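Side-chain contact in ribonucleoside-diphosphate reductase (Pseudomonas aeruginosa, PDB 5IM3), which probably catalyses the reduction of ribonucleoside diphosphates to the corresponding deoxyribonucleotides needed for DNA synthesis, and binds dATP as an allosteric effector: residues 306-311 with 317-322. Residues are numbered along the deposited sequence; the frame is centred on the assembly and turned at random.
Sequences RYFIHK and ELPQIF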
loop_
_atom_site.group_PDB
_atom_site.type_symbol
_atom_site.label_atom_id
_atom_site.label_comp_id
_atom_site.label_asym_id
_atom_site.label_seq_id
_atom_site.Cartn_x
_atom_site.Cartn_y
_atom_site.Cartn_z
ATOM N N ARG A 306 -18.664 41.993 -17.430
ATOM C CA ARG A 306 -18.533 42.362 -16.024
ATOM C C ARG A 306 -18.115 43.801 -15.760
ATOM O O ARG A 306 -18.341 44.275 -14.641
ATOM C CB ARG A 306 -17.532 41.430 -15.324
ATOM C CG ARG A 306 -18.019 39.989 -15.221
ATOM C CD ARG A 306 -17.051 39.104 -14.446
ATOM N NE ARG A 306 -15.769 38.944 -15.131
ATOM C CZ ARG A 306 -14.848 38.044 -14.797
ATOM N NH1 ARG A 306 -15.062 37.206 -13.787
ATOM N NH2 ARG A 306 -13.711 37.974 -15.476
ATOM N N TYR A 307 -17.531 44.517 -16.721
ATOM C CA TYR A 307 -16.986 45.841 -16.440
ATOM C C TYR A 307 -17.750 46.991 -17.079
ATOM O O TYR A 307 -17.800 48.074 -16.491
ATOM C CB TYR A 307 -15.517 45.907 -16.876
ATOM C CG TYR A 307 -14.596 45.155 -15.939
ATOM C CD1 TYR A 307 -13.985 45.800 -14.873
ATOM C CD2 TYR A 307 -14.358 43.798 -16.108
ATOM C CE1 TYR A 307 -13.151 45.117 -14.006
ATOM C CE2 TYR A 307 -13.524 43.104 -15.246
ATOM C CZ TYR A 307 -12.926 43.771 -14.197
ATOM O OH TYR A 307 -12.096 43.097 -13.331
ATOM N N PHE A 308 -18.350 46.801 -18.251
ATOM C CA PHE A 308 -19.076 47.893 -18.891
ATOM C C PHE A 308 -20.326 48.251 -18.098
ATOM O O PHE A 308 -21.067 47.376 -17.643
ATOM C CB PHE A 308 -19.463 47.514 -20.325
ATOM C CG PHE A 308 -18.300 47.452 -21.284
ATOM C CD1 PHE A 308 -17.079 48.028 -20.970
ATOM C CD2 PHE A 308 -18.439 46.823 -22.512
ATOM C CE1 PHE A 308 -16.023 47.972 -21.852
ATOM C CE2 PHE A 308 -17.383 46.763 -23.402
ATOM C CZ PHE A 308 -16.173 47.338 -23.072
ATOM N N ILE A 309 -20.557 49.557 -17.938
ATOM C CA ILE A 309 -21.739 50.031 -17.230
ATOM C C ILE A 309 -22.987 49.684 -18.033
ATOM O O ILE A 309 -22.985 49.693 -19.271
ATOM C CB ILE A 309 -21.646 51.546 -16.971
ATOM C CG1 ILE A 309 -20.432 51.875 -16.090
ATOM C CG2 ILE A 309 -22.928 52.068 -16.323
ATOM C CD1 ILE A 309 -20.498 51.306 -14.705
ATOM N N HIS A 310 -24.074 49.392 -17.321
ATOM C CA HIS A 310 -25.286 48.882 -17.944
ATOM C C HIS A 310 -26.501 49.305 -17.134
ATOM O O HIS A 310 -26.394 49.685 -15.965
ATOM C CB HIS A 310 -25.240 47.356 -18.055
ATOM C CG HIS A 310 -24.916 46.675 -16.761
ATOM N ND1 HIS A 310 -25.881 46.314 -15.846
ATOM C CD2 HIS A 310 -23.729 46.314 -16.219
ATOM C CE1 HIS A 310 -25.303 45.747 -14.801
ATOM N NE2 HIS A 310 -23.998 45.736 -15.003
ATOM N N LYS A 311 -27.666 49.228 -17.773
ATOM C CA LYS A 311 -28.936 49.444 -17.095
ATOM C C LYS A 311 -29.993 48.563 -17.738
ATOM O O LYS A 311 -30.069 48.467 -18.966
ATOM C CB LYS A 311 -29.384 50.908 -17.153
ATOM C CG LYS A 311 -30.702 51.141 -16.430
ATOM C CD LYS A 311 -31.063 52.606 -16.341
ATOM C CE LYS A 311 -32.237 52.822 -15.396
ATOM N NZ LYS A 311 -31.906 52.460 -13.986
ATOM N N GLU A 317 -22.111 51.361 -22.372
ATOM C CA GLU A 317 -20.755 51.895 -22.288
ATOM C C GLU A 317 -19.884 51.164 -23.304
ATOM O O GLU A 317 -19.650 49.957 -23.172
ATOM C CB GLU A 317 -20.193 51.745 -20.876
ATOM C CG GLU A 317 -18.842 52.410 -20.671
ATOM C CD GLU A 317 -18.374 52.351 -19.230
ATOM O OE1 GLU A 317 -18.575 51.303 -18.576
ATOM O OE2 GLU A 317 -17.810 53.358 -18.749
ATOM N N LEU A 318 -19.402 51.896 -24.310
ATOM C CA LEU A 318 -18.548 51.320 -25.339
ATOM C C LEU A 318 -17.094 51.272 -24.879
ATOM O O LEU A 318 -16.693 52.015 -23.979
ATOM C CB LEU A 318 -18.672 52.123 -26.631
ATOM C CG LEU A 318 -19.954 51.853 -27.425
ATOM C CD1 LEU A 318 -20.169 52.890 -28.513
ATOM C CD2 LEU A 318 -19.916 50.453 -28.028
ATOM N N PRO A 319 -16.274 50.412 -25.492
ATOM C CA PRO A 319 -14.938 50.156 -24.919
ATOM C C PRO A 319 -14.079 51.401 -24.751
ATOM O O PRO A 319 -13.485 51.592 -23.684
ATOM C CB PRO A 319 -14.324 49.162 -25.916
ATOM C CG PRO A 319 -15.488 48.497 -26.556
ATOM C CD PRO A 319 -16.537 49.566 -26.669
ATOM N N GLN A 320 -13.975 52.248 -25.777
ATOM C CA GLN A 320 -13.135 53.435 -25.647
ATOM C C GLN A 320 -13.721 54.432 -24.660
ATOM O O GLN A 320 -12.974 55.186 -24.027
ATOM C CB GLN A 320 -12.929 54.096 -27.010
ATOM C CG GLN A 320 -12.243 53.206 -28.032
ATOM C CD GLN A 320 -10.940 52.618 -27.513
ATOM O OE1 GLN A 320 -10.019 53.348 -27.147
ATOM N NE2 GLN A 320 -10.864 51.291 -27.464
ATOM N N ILE A 321 -15.047 54.457 -24.517
ATOM C CA ILE A 321 -15.661 55.308 -23.507
ATOM C C ILE A 321 -15.436 54.721 -22.121
ATOM O O ILE A 321 -15.291 55.462 -21.142
ATOM C CB ILE A 321 -17.156 55.504 -23.830
ATOM C CG1 ILE A 321 -17.303 56.516 -24.977
ATOM C CG2 ILE A 321 -17.939 55.956 -22.596
ATOM C CD1 ILE A 321 -18.727 56.711 -25.473
ATOM N N PHE A 322 -15.393 53.392 -22.012
ATOM C CA PHE A 322 -15.018 52.762 -20.751
ATOM C C PHE A 322 -13.639 53.225 -20.302
ATOM O O PHE A 322 -13.462 53.673 -19.164
ATOM C CB PHE A 322 -15.059 51.238 -20.895
ATOM C CG PHE A 322 -14.357 50.502 -19.785
ATOM C CD1 PHE A 322 -14.944 50.370 -18.537
ATOM C CD2 PHE A 322 -13.110 49.938 -19.995
ATOM C CE1 PHE A 322 -14.297 49.690 -17.517
ATOM C CE2 PHE A 322 -12.458 49.256 -18.983
ATOM C CZ PHE A 322 -13.054 49.130 -17.743
#
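The ring of F308 pushes into the start of helix 319-330 and meets E317, P319 and F322 in turn. Its CB already lies near the carbonyl oxygen of E317, and at the next atom F308 CG and E317 O are 3.4 Å apart, the oxygen lying over one ring face, displaced toward the rim. With CG anti to its own carbonyl carbon, the ring reaches across to the helix. On one flank F308 CD1 and CE1 run along F322, CE1 coming within 3.5 Å of F322 CB; on the other, CD2 stays by the E317 carbonyl and CE2 passes on to P319 CG. The tip, F308 CZ, ends against the proline, 3.6 Å from P319 CA and 3.7 Å from P319 CG. F308 and F322 form an offset edge-to-face pair, the edge of F308 directed at the F322 face, with centroids 5.5 Å apart and planes at 61°. The far end of the F322 ring continues to Y307, where F322 CE1 is 4.0 Å from Y307 CB.

The E317 side chain is fully extended, CG anti to the backbone N (chi1 -174°), which carries its carboxylate to the I309 amide. I309 N donates to E317 OE1 over 2.7 Å in a nearly straight bond (165°), on the anti side of the oxygen but out of the carboxylate plane. OE2 forms a salt bridge with R325, about one helical turn beyond F322, so the carboxylate ties the turn to the helix.

Within the all-alpha domain, the contact folds the connection after helix 297-307, which includes a short antiparallel hairpin (310-311 with 314-315), back onto helix 319-330, whose N-cap is L318. Helix 219-239 touches F308 and P319, helix 250-267 packs Y261 on I309, and L303 of helix 297-307 lies against both phenylalanines.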